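Local coordinates for protein transcription factor GAMBIF1 (Anopheles gambiae, PDB 1BVO) that probably activates transcription as a Dorsal-like Rel factor linked to immunity, this chain being the specificity domain of the Rel homology region that binds DNA, at residues L14-E19 / D169-K174; H69-V74 / Q103-K108; D109-L114 / G130-P135. All coordinates share one frame; numbering follows the deposited sequence.

Interaction 1. Residues L14-E19 / D169-K174. With nucleotides of chain A; nucleotides of chain B; nucleotides of chain D.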
# COMPACT_ATOMS: atom_id res chain seq x y z
N LEU C 14 -6.03 14.16 -16.96
CA LEU C 14 -4.83 14.05 -16.16
C LEU C 14 -4.97 12.98 -15.11
O LEU C 14 -6.01 12.89 -14.45
CB LEU C 14 -4.51 15.40 -15.48
CG LEU C 14 -3.28 15.44 -14.57
CD1 LEU C 14 -2.01 15.33 -15.39
CD2 LEU C 14 -3.27 16.73 -13.76
N ARG C 15 -3.98 12.12 -15.03
CA ARG C 15 -4.00 11.09 -14.03
C ARG C 15 -3.45 11.73 -12.77
O ARG C 15 -2.51 12.53 -12.81
CB ARG C 15 -3.15 9.90 -14.46
CG ARG C 15 -2.29 9.31 -13.35
CD ARG C 15 -2.72 7.90 -13.03
NE ARG C 15 -2.88 7.13 -14.26
CZ ARG C 15 -2.24 6.00 -14.52
NH1 ARG C 15 -1.40 5.50 -13.63
NH2 ARG C 15 -2.44 5.36 -15.67
N PHE C 16 -4.12 11.44 -11.67
CA PHE C 16 -3.74 11.92 -10.35
C PHE C 16 -2.60 11.01 -9.93
O PHE C 16 -2.63 9.79 -10.21
CB PHE C 16 -4.91 11.75 -9.36
CG PHE C 16 -6.17 12.51 -9.72
CD1 PHE C 16 -6.27 13.24 -10.90
CD2 PHE C 16 -7.27 12.47 -8.86
CE1 PHE C 16 -7.46 13.92 -11.22
CE2 PHE C 16 -8.45 13.14 -9.17
CZ PHE C 16 -8.56 13.87 -10.36
N ARG C 17 -1.60 11.56 -9.26
CA ARG C 17 -0.48 10.73 -8.86
C ARG C 17 -0.33 10.70 -7.35
O ARG C 17 -0.70 11.66 -6.67
CB ARG C 17 0.80 11.23 -9.55
CG ARG C 17 0.70 11.21 -11.08
CD ARG C 17 1.33 9.97 -11.70
NE ARG C 17 1.08 9.94 -13.13
CZ ARG C 17 1.35 8.92 -13.93
NH1 ARG C 17 1.90 7.82 -13.47
NH2 ARG C 17 1.04 9.01 -15.22
N TYR C 18 0.10 9.55 -6.82
CA TYR C 18 0.31 9.40 -5.39
C TYR C 18 1.68 9.93 -5.05
O TYR C 18 2.57 9.94 -5.90
CB TYR C 18 0.25 7.93 -4.95
CG TYR C 18 -1.11 7.26 -5.11
CD1 TYR C 18 -1.54 6.81 -6.35
CD2 TYR C 18 -1.97 7.09 -4.02
CE1 TYR C 18 -2.77 6.22 -6.52
CE2 TYR C 18 -3.22 6.49 -4.18
CZ TYR C 18 -3.61 6.06 -5.44
OH TYR C 18 -4.83 5.48 -5.66
N GLU C 19 1.85 10.37 -3.81
CA GLU C 19 3.12 10.89 -3.32
C GLU C 19 4.20 9.83 -3.57
O GLU C 19 5.32 10.15 -3.99
CB GLU C 19 3.00 11.20 -1.83
CG GLU C 19 4.18 11.93 -1.24
CD GLU C 19 3.91 12.46 0.16
OE1 GLU C 19 2.81 12.18 0.72
OE2 GLU C 19 4.80 13.15 0.72
N ASP C 169 -15.88 23.11 -12.51
CA ASP C 169 -16.59 21.90 -12.85
C ASP C 169 -15.78 20.74 -12.32
O ASP C 169 -14.59 20.91 -11.99
CB ASP C 169 -16.79 21.78 -14.36
CG ASP C 169 -17.64 22.91 -14.91
OD1 ASP C 169 -18.15 23.74 -14.11
OD2 ASP C 169 -17.81 22.97 -16.15
N ILE C 170 -16.39 19.57 -12.22
CA ILE C 170 -15.67 18.44 -11.69
C ILE C 170 -14.52 17.93 -12.56
O ILE C 170 -14.58 17.95 -13.79
CB ILE C 170 -16.61 17.31 -11.32
CG1 ILE C 170 -17.63 17.84 -10.31
CG2 ILE C 170 -15.83 16.15 -10.72
CD1 ILE C 170 -18.87 17.01 -10.20
N ILE C 171 -13.46 17.53 -11.87
CA ILE C 171 -12.26 16.95 -12.47
C ILE C 171 -12.25 15.50 -11.96
O ILE C 171 -12.23 15.27 -10.74
CB ILE C 171 -10.98 17.63 -11.97
CG1 ILE C 171 -10.91 19.05 -12.50
CG2 ILE C 171 -9.76 16.84 -12.40
CD1 ILE C 171 -9.86 19.87 -11.81
N TYR C 172 -12.24 14.56 -12.91
CA TYR C 172 -12.28 13.12 -12.68
C TYR C 172 -10.96 12.41 -12.95
O TYR C 172 -10.44 12.48 -14.06
CB TYR C 172 -13.33 12.49 -13.60
CG TYR C 172 -14.76 12.97 -13.42
CD1 TYR C 172 -15.42 12.78 -12.21
CD2 TYR C 172 -15.45 13.62 -14.45
CE1 TYR C 172 -16.71 13.24 -12.01
CE2 TYR C 172 -16.76 14.09 -14.26
CZ TYR C 172 -17.37 13.90 -13.03
OH TYR C 172 -18.63 14.41 -12.78
N ASP C 173 -10.46 11.64 -11.99
CA ASP C 173 -9.20 10.91 -12.19
C ASP C 173 -9.28 9.98 -13.39
O ASP C 173 -10.09 9.04 -13.44
CB ASP C 173 -8.79 10.10 -10.95
CG ASP C 173 -7.40 9.49 -11.08
OD1 ASP C 173 -6.78 9.58 -12.16
OD2 ASP C 173 -6.90 8.93 -10.09
N LYS C 174 -8.44 10.29 -14.37
CA LYS C 174 -8.34 9.56 -15.61
C LYS C 174 -7.57 8.25 -15.44
O LYS C 174 -6.33 8.25 -15.37
CB LYS C 174 -7.64 10.45 -16.65
CG LYS C 174 -7.50 9.79 -18.00
CD LYS C 174 -6.77 10.64 -19.01
CE LYS C 174 -6.47 9.78 -20.22
NZ LYS C 174 -5.54 10.39 -21.18
P DG A 4 -2.10 9.31 -22.09
OP1 DG A 4 -2.99 9.15 -23.30
OP2 DG A 4 -2.76 10.17 -21.05
O5' DG A 4 -1.91 7.81 -21.74
C5' DG A 4 -1.17 6.97 -22.58
C4' DG A 4 -0.90 5.68 -21.81
O4' DG A 4 -0.02 5.90 -20.67
C3' DG A 4 -2.16 5.18 -21.13
O3' DG A 4 -2.15 3.77 -21.29
C2' DG A 4 -1.96 5.51 -19.64
C1' DG A 4 -0.47 5.20 -19.55
N9 DG A 4 0.26 5.65 -18.34
C8 DG A 4 0.14 6.75 -17.50
N7 DG A 4 0.98 6.84 -16.49
C5 DG A 4 1.73 5.65 -16.69
C6 DG A 4 2.82 5.15 -15.92
O6 DG A 4 3.27 5.72 -14.88
N1 DG A 4 3.33 3.96 -16.41
C2 DG A 4 2.81 3.36 -17.53
N2 DG A 4 3.51 2.23 -17.81
N3 DG A 4 1.80 3.80 -18.26
C4 DG A 4 1.33 4.96 -17.79
P DA B 9 -6.00 4.26 -2.56
OP1 DA B 9 -6.12 4.43 -1.09
OP2 DA B 9 -6.45 5.35 -3.47
O5' DA B 9 -4.53 3.77 -2.89
C5' DA B 9 -3.99 2.75 -2.07
C4' DA B 9 -2.70 2.23 -2.67
O4' DA B 9 -2.98 1.57 -3.92
C3' DA B 9 -1.62 3.26 -2.93
O3' DA B 9 -0.48 2.85 -2.16
C2' DA B 9 -1.39 3.19 -4.44
C1' DA B 9 -1.95 1.83 -4.85
N9 DA B 9 -2.56 1.77 -6.18
C8 DA B 9 -3.52 2.61 -6.70
N7 DA B 9 -3.91 2.28 -7.91
C5 DA B 9 -3.15 1.15 -8.20
C6 DA B 9 -3.09 0.33 -9.34
N6 DA B 9 -3.82 0.54 -10.43
N1 DA B 9 -2.24 -0.70 -9.32
C2 DA B 9 -1.48 -0.89 -8.21
N3 DA B 9 -1.45 -0.18 -7.10
C4 DA B 9 -2.31 0.83 -7.15
P DT D 9 -6.00 4.16 -2.65
OP1 DT D 9 -6.18 4.40 -1.20
OP2 DT D 9 -6.40 5.21 -3.61
O5' DT D 9 -4.48 3.75 -2.86
C5' DT D 9 -3.98 2.62 -2.17
C4' DT D 9 -2.70 2.12 -2.79
O4' DT D 9 -2.94 1.46 -4.05
C3' DT D 9 -1.62 3.17 -3.04
O3' DT D 9 -0.49 2.77 -2.27
C2' DT D 9 -1.39 3.10 -4.55
C1' DT D 9 -1.83 1.69 -4.90
N1 DT D 9 -2.27 1.41 -6.31
C2 DT D 9 -1.69 0.34 -6.99
O2 DT D 9 -0.79 -0.35 -6.54
N3 DT D 9 -2.19 0.11 -8.24
C4 DT D 9 -3.17 0.82 -8.89
O4 DT D 9 -3.55 0.47 -10.02
C5 DT D 9 -3.69 1.96 -8.15
C7 DT D 9 -4.72 2.84 -8.79
C6 DT D 9 -3.23 2.18 -6.91
O HOH W 1 -4.19 6.90 -17.28
O HOH W 2 -6.02 6.92 -7.70
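The recognition loop of the Rel specificity domain, carrying F16, packs on D173 where strand 159-172 gives way to the C-terminal end of the chain. D173 and F16 stack with carboxylate and ring planes 11° apart, the two side chains running in opposite directions. D173 CB is 3.5 Å from the centroid of the F16 ring, a CH-pi contact over its centre, while I171 CG2 reaches F16 CZ at the ring edge, 3.8 Å away. With D173 CG anti to the backbone N (chi1 -172°), the carboxylate carbon comes to lie by F16 CG, at that end of the ring. D173 OD1 accepts a straight hydrogen bond from F16 N at 3.3 Å, the donor arriving from above the carboxylate plane, and water 2 joins D173 OD2 to Y18 OH. A short aspartate can thus rest CB on the ring while its two oxygens take F16 N and water 2.

DNA takes the long basic side chains. R17 NH1 donates to DG4 of chain A O6 at 2.9 Å, and K174, extended beyond CG, brings NZ 2.8 Å from OP2 of the same nucleotide. The R15 guanidinium lies over one face of that base, and R15 NH1 bonds a second guanine; water 1 links R15 NH2 (2.8 Å) to K174 O. Anchored by D173, the loop reads guanines through R15 and R17 while K174 of the C-terminal segment holds phosphate, charge probably reinforcing base recognition.

Interaction 2. Residues H69-V74 / Q103-K108. With nucleotides of chain B; nucleotides of chain D.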
# COMPACT_ATOMS: atom_id res chain seq x y z
N HIS C 69 -11.26 18.75 0.08
CA HIS C 69 -11.03 17.43 -0.43
C HIS C 69 -9.60 17.17 -0.05
O HIS C 69 -8.74 18.01 -0.28
CB HIS C 69 -11.19 17.40 -1.94
CG HIS C 69 -11.17 16.01 -2.51
ND1 HIS C 69 -10.15 15.13 -2.22
CD2 HIS C 69 -12.07 15.34 -3.26
CE1 HIS C 69 -10.43 13.96 -2.78
NE2 HIS C 69 -11.59 14.06 -3.41
N PRO C 70 -9.32 15.98 0.48
CA PRO C 70 -7.97 15.57 0.92
C PRO C 70 -6.84 15.80 -0.07
O PRO C 70 -5.75 16.24 0.30
CB PRO C 70 -8.14 14.08 1.24
CG PRO C 70 -9.32 13.68 0.39
CD PRO C 70 -10.26 14.85 0.61
N HIS C 71 -7.12 15.52 -1.34
CA HIS C 71 -6.11 15.68 -2.38
C HIS C 71 -5.34 17.01 -2.37
O HIS C 71 -5.91 18.07 -2.09
CB HIS C 71 -6.70 15.33 -3.73
CG HIS C 71 -7.06 13.89 -3.86
ND1 HIS C 71 -7.72 13.38 -4.95
CD2 HIS C 71 -6.80 12.84 -3.04
CE1 HIS C 71 -7.84 12.06 -4.81
NE2 HIS C 71 -7.29 11.71 -3.66
N ASN C 72 -4.02 16.91 -2.55
CA ASN C 72 -3.15 18.08 -2.55
C ASN C 72 -2.90 18.55 -3.97
O ASN C 72 -2.86 17.74 -4.91
CB ASN C 72 -1.81 17.74 -1.91
CG ASN C 72 -1.95 17.18 -0.52
OD1 ASN C 72 -2.70 17.70 0.32
ND2 ASN C 72 -1.25 16.09 -0.27
N LEU C 73 -2.75 19.86 -4.12
CA LEU C 73 -2.44 20.43 -5.41
C LEU C 73 -0.97 20.75 -5.37
O LEU C 73 -0.50 21.36 -4.41
CB LEU C 73 -3.21 21.71 -5.64
CG LEU C 73 -4.65 21.53 -6.09
CD1 LEU C 73 -5.27 22.89 -6.40
CD2 LEU C 73 -4.69 20.65 -7.32
N VAL C 74 -0.22 20.26 -6.34
CA VAL C 74 1.19 20.54 -6.37
C VAL C 74 1.44 21.27 -7.68
O VAL C 74 0.64 21.15 -8.61
CB VAL C 74 2.01 19.24 -6.25
CG1 VAL C 74 1.72 18.58 -4.90
CG2 VAL C 74 1.67 18.29 -7.37
N GLN C 103 -2.25 15.68 -6.68
CA GLN C 103 -1.59 14.58 -6.01
C GLN C 103 -2.61 13.97 -5.07
O GLN C 103 -3.03 14.58 -4.08
CB GLN C 103 -0.37 15.06 -5.23
CG GLN C 103 0.62 13.97 -4.91
CD GLN C 103 2.01 14.52 -4.65
OE1 GLN C 103 2.35 14.86 -3.51
NE2 GLN C 103 2.82 14.63 -5.71
N CYS C 104 -3.03 12.77 -5.40
CA CYS C 104 -4.04 12.08 -4.63
C CYS C 104 -3.55 11.38 -3.39
O CYS C 104 -2.62 10.58 -3.41
CB CYS C 104 -4.76 11.08 -5.50
SG CYS C 104 -3.62 9.94 -6.23
N VAL C 105 -4.24 11.68 -2.30
CA VAL C 105 -3.96 11.04 -1.05
C VAL C 105 -4.71 9.74 -1.16
O VAL C 105 -5.80 9.70 -1.73
CB VAL C 105 -4.61 11.76 0.11
CG1 VAL C 105 -3.85 11.49 1.36
CG2 VAL C 105 -4.72 13.24 -0.16
N LYS C 106 -4.16 8.69 -0.56
CA LYS C 106 -4.78 7.37 -0.56
C LYS C 106 -5.59 7.22 0.75
O LYS C 106 -5.26 7.89 1.74
CB LYS C 106 -3.69 6.29 -0.68
CG LYS C 106 -2.56 6.43 0.32
CD LYS C 106 -1.55 5.29 0.21
CE LYS C 106 -0.62 5.28 1.44
NZ LYS C 106 0.10 3.98 1.61
N LYS C 107 -6.59 6.34 0.77
CA LYS C 107 -7.46 6.15 1.95
C LYS C 107 -6.79 6.21 3.32
O LYS C 107 -7.19 7.01 4.17
CB LYS C 107 -8.33 4.88 1.82
CG LYS C 107 -9.54 5.02 0.84
CD LYS C 107 -10.48 3.79 0.79
CE LYS C 107 -11.39 3.80 -0.46
NZ LYS C 107 -10.66 3.67 -1.80
N LYS C 108 -5.75 5.41 3.52
CA LYS C 108 -5.04 5.40 4.81
C LYS C 108 -4.68 6.82 5.25
O LYS C 108 -4.85 7.18 6.42
CB LYS C 108 -3.76 4.53 4.76
CG LYS C 108 -3.62 3.59 3.55
CD LYS C 108 -3.20 2.18 3.97
CE LYS C 108 -4.33 1.18 3.67
NZ LYS C 108 -4.29 -0.08 4.48
P DA B 9 -6.00 4.26 -2.56
OP1 DA B 9 -6.12 4.43 -1.09
OP2 DA B 9 -6.45 5.35 -3.47
O5' DA B 9 -4.53 3.77 -2.89
C5' DA B 9 -3.99 2.75 -2.07
C4' DA B 9 -2.70 2.23 -2.67
O4' DA B 9 -2.98 1.57 -3.92
C3' DA B 9 -1.62 3.26 -2.93
O3' DA B 9 -0.48 2.85 -2.16
C2' DA B 9 -1.39 3.19 -4.44
C1' DA B 9 -1.95 1.83 -4.85
N9 DA B 9 -2.56 1.77 -6.18
C8 DA B 9 -3.52 2.61 -6.70
N7 DA B 9 -3.91 2.28 -7.91
C5 DA B 9 -3.15 1.15 -8.20
C6 DA B 9 -3.09 0.33 -9.34
N6 DA B 9 -3.82 0.54 -10.43
N1 DA B 9 -2.24 -0.70 -9.32
C2 DA B 9 -1.48 -0.89 -8.21
N3 DA B 9 -1.45 -0.18 -7.10
C4 DA B 9 -2.31 0.83 -7.15
P DT D 9 -6.00 4.16 -2.65
OP1 DT D 9 -6.18 4.40 -1.20
OP2 DT D 9 -6.40 5.21 -3.61
O5' DT D 9 -4.48 3.75 -2.86
C5' DT D 9 -3.98 2.62 -2.17
C4' DT D 9 -2.70 2.12 -2.79
O4' DT D 9 -2.94 1.46 -4.05
C3' DT D 9 -1.62 3.17 -3.04
O3' DT D 9 -0.49 2.77 -2.27
C2' DT D 9 -1.39 3.10 -4.55
C1' DT D 9 -1.83 1.69 -4.90
N1 DT D 9 -2.27 1.41 -6.31
C2 DT D 9 -1.69 0.34 -6.99
O2 DT D 9 -0.79 -0.35 -6.54
N3 DT D 9 -2.19 0.11 -8.24
C4 DT D 9 -3.17 0.82 -8.89
O4 DT D 9 -3.55 0.47 -10.02
C5 DT D 9 -3.69 1.96 -8.15
C7 DT D 9 -4.72 2.84 -8.79
C6 DT D 9 -3.23 2.18 -6.91
P DT D 10 0.81 3.70 -2.19
OP1 DT D 10 1.23 3.77 -0.77
OP2 DT D 10 0.58 4.96 -2.94
O5' DT D 10 1.86 2.81 -2.97
C5' DT D 10 1.45 2.17 -4.16
C4' DT D 10 2.46 1.14 -4.57
O4' DT D 10 1.94 0.49 -5.75
C3' DT D 10 3.82 1.70 -4.96
O3' DT D 10 4.84 0.83 -4.45
C2' DT D 10 3.76 1.83 -6.48
C1' DT D 10 2.69 0.83 -6.91
N1 DT D 10 1.73 1.39 -7.88
C2 DT D 10 1.45 0.67 -9.03
O2 DT D 10 1.99 -0.40 -9.30
N3 DT D 10 0.51 1.25 -9.86
C4 DT D 10 -0.15 2.45 -9.66
O4 DT D 10 -0.97 2.85 -10.50
C5 DT D 10 0.21 3.15 -8.44
C7 DT D 10 -0.44 4.46 -8.15
C6 DT D 10 1.11 2.59 -7.62
O HOH W 3 -6.80 8.74 -3.73
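With H71 CG anti to its carbonyl carbon (chi1 -67°), the imidazole is set against C104, whose own chi1 of 56° places only SG, obliquely off the ring. The methylene does the touching: C104 CB is 3.4 Å from the centroid of the H71 ring, offset toward its rim. H69 CE1 lies over the opposite face, so a flat imidazole fits the slot. H69 is held too, since H71 N donates to H69 ND1 at 3.2 Å. At the rim, V105 O lies in the H71 ring plane and takes a weak hydrogen bond from H71 NE2 at 3.2 Å. The compact, branched V105 presses CG2 on P70 CB (3.8 Å).

Next door, N72 and Q103 form an antiparallel hydrogen-bonded pair: N72 N reaches Q103 O at 3.0 Å, and Q103 N returns to N72 O at 2.8 Å. V74 CG1 rests against the Q103 amide, the two side chains crossing at about a right angle. K107 N bonds OP1 of DA9 of chain B (2.7 Å) and of DT9 of chain D (2.8 Å), one phosphate position modelled twice. Strand 101-103, paired with 72-74, thus leads into helix 107-120, whose start contacts DNA phosphate in the Rel homology DNA-binding domain.

Interaction 3. Residues D109-L114 / G130-P135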
# COMPACT_ATOMS: atom_id res chain seq x y z
N ASP C 109 -4.32 7.67 4.28
CA ASP C 109 -3.92 9.03 4.60
C ASP C 109 -4.99 10.11 4.61
O ASP C 109 -4.74 11.20 5.12
CB ASP C 109 -2.78 9.46 3.68
CG ASP C 109 -1.69 8.41 3.53
OD1 ASP C 109 -1.51 7.59 4.46
OD2 ASP C 109 -1.04 8.38 2.47
N VAL C 110 -6.18 9.84 4.09
CA VAL C 110 -7.22 10.87 4.08
C VAL C 110 -7.31 11.68 5.36
O VAL C 110 -7.30 12.91 5.30
CB VAL C 110 -8.65 10.33 3.80
CG1 VAL C 110 -9.67 11.44 4.04
CG2 VAL C 110 -8.77 9.85 2.37
N GLU C 111 -7.36 11.00 6.50
CA GLU C 111 -7.50 11.71 7.78
C GLU C 111 -6.38 12.72 8.10
O GLU C 111 -6.65 13.91 8.20
CB GLU C 111 -7.74 10.73 8.95
CG GLU C 111 -8.06 11.43 10.30
CD GLU C 111 -9.42 11.06 10.91
OE1 GLU C 111 -10.03 10.04 10.50
OE2 GLU C 111 -9.88 11.79 11.83
N GLU C 112 -5.13 12.25 8.18
CA GLU C 112 -3.96 13.09 8.48
C GLU C 112 -3.92 14.28 7.50
O GLU C 112 -3.59 15.40 7.88
CB GLU C 112 -2.67 12.24 8.38
CG GLU C 112 -1.34 13.00 8.23
CD GLU C 112 -0.46 12.43 7.11
OE1 GLU C 112 0.22 11.39 7.32
OE2 GLU C 112 -0.45 13.03 6.00
N ALA C 113 -4.33 14.02 6.26
CA ALA C 113 -4.35 15.03 5.22
C ALA C 113 -5.35 16.12 5.59
O ALA C 113 -4.98 17.30 5.70
CB ALA C 113 -4.72 14.41 3.89
N LEU C 114 -6.60 15.74 5.77
CA LEU C 114 -7.65 16.68 6.15
C LEU C 114 -7.27 17.33 7.47
O LEU C 114 -7.66 18.47 7.74
CB LEU C 114 -8.98 15.97 6.29
CG LEU C 114 -9.59 15.60 4.94
CD1 LEU C 114 -10.87 14.83 5.16
CD2 LEU C 114 -9.84 16.86 4.13
N GLY C 130 -15.72 17.64 9.59
CA GLY C 130 -16.54 16.54 10.06
C GLY C 130 -16.25 15.30 9.24
O GLY C 130 -16.05 14.21 9.78
N HIS C 131 -16.11 15.51 7.94
CA HIS C 131 -15.85 14.43 7.01
C HIS C 131 -14.54 13.65 7.24
O HIS C 131 -14.36 12.58 6.67
CB HIS C 131 -15.96 14.98 5.58
CG HIS C 131 -14.94 16.00 5.22
ND1 HIS C 131 -14.52 16.99 6.10
CD2 HIS C 131 -14.18 16.14 4.11
CE1 HIS C 131 -13.55 17.68 5.54
NE2 HIS C 131 -13.32 17.19 4.34
N ALA C 132 -13.66 14.16 8.10
CA ALA C 132 -12.40 13.47 8.40
C ALA C 132 -12.64 12.17 9.18
O ALA C 132 -11.87 11.23 9.04
CB ALA C 132 -11.44 14.40 9.14
N LYS C 133 -13.72 12.12 9.96
CA LYS C 133 -14.10 10.95 10.77
C LYS C 133 -14.65 9.83 9.87
O LYS C 133 -14.39 8.65 10.09
CB LYS C 133 -15.18 11.34 11.81
CG LYS C 133 -14.81 12.47 12.80
CD LYS C 133 -15.99 12.78 13.75
CE LYS C 133 -16.47 14.23 13.64
NZ LYS C 133 -15.69 15.18 14.49
N GLU C 134 -15.45 10.22 8.87
CA GLU C 134 -16.08 9.33 7.90
C GLU C 134 -15.23 9.47 6.62
O GLU C 134 -15.62 10.17 5.69
CB GLU C 134 -17.49 9.87 7.63
CG GLU C 134 -18.63 8.87 7.69
CD GLU C 134 -20.00 9.55 7.64
OE1 GLU C 134 -20.49 9.86 6.53
OE2 GLU C 134 -20.58 9.79 8.73
N PRO C 135 -14.11 8.74 6.51
CA PRO C 135 -13.24 8.85 5.33
C PRO C 135 -13.66 8.18 4.01
O PRO C 135 -13.21 8.59 2.94
CB PRO C 135 -11.90 8.28 5.83
CG PRO C 135 -12.13 8.00 7.33
CD PRO C 135 -13.59 7.72 7.43
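A turn of helix 107-120 at V110-L114 faces the short helical turn 130-133 and the loop after it, the backbones coming nearest at E111 and A132, whose CA atoms are 5.2 Å apart; V110 and P135 follow at 6.5 Å. Within the shorter element K133 N bonds back to G130 O, whereas the longer one has regular bonds such as L114 N to V110 O.

L114 carries the contact. Its CG, anti to the carbonyl carbon (chi1 -74°), is turned toward H131, and the forked end crosses the imidazole at a slant. L114 CD1 lies over one ring face, 3.8 Å from the centroid of H131, and CD2 approaches H131 NE2 at 3.5 Å. That nitrogen has its polar partner elsewhere, in a hydrogen bond to P68 O, which helps to hold the ring with a face toward L114. H131 therefore serves two purposes, as polar tie and as flat aromatic face. The same L114 CD1 touches A132 CB at 4.0 Å; alanine, with only a methyl group, suits the place where the two backbones run closest.

Toward the start of the helix V110 CG1 meets P135 CB at 4.3 Å, a looser contact between a branched residue and a rigid ring. On the more exposed side the E111 chain bends at chi2 and swings its carboxylate toward A132 O. I138 touches V110, L114 and H131, adding to the apolar group. The arrangement joins a helix to its following connection in the helical insertion that ornaments the immunoglobulin-like Rel specificity domain.

Interactions 1 and 2 both meet the DNA; interaction 3 stands back from it. Interactions 1 and 2 have centres 10 Å apart and touch directly: R17 O and C104 N lie 2.9 Å apart, probably hydrogen-bonded, so the base-reading loop is tied to a segment that holds phosphates, and Y18 packs on K106 beside that tie. Interactions 2 and 3, centred 11 Å apart, share helix 107-120; P70 and V105 of the one rest on V110, A113 and L114 of the other. Interactions 1 and 3, 19 Å apart between centres, do not touch. Interaction 3 approaches the nucleic acid to about 6 Å at its nearest atom, behind the two that bind it.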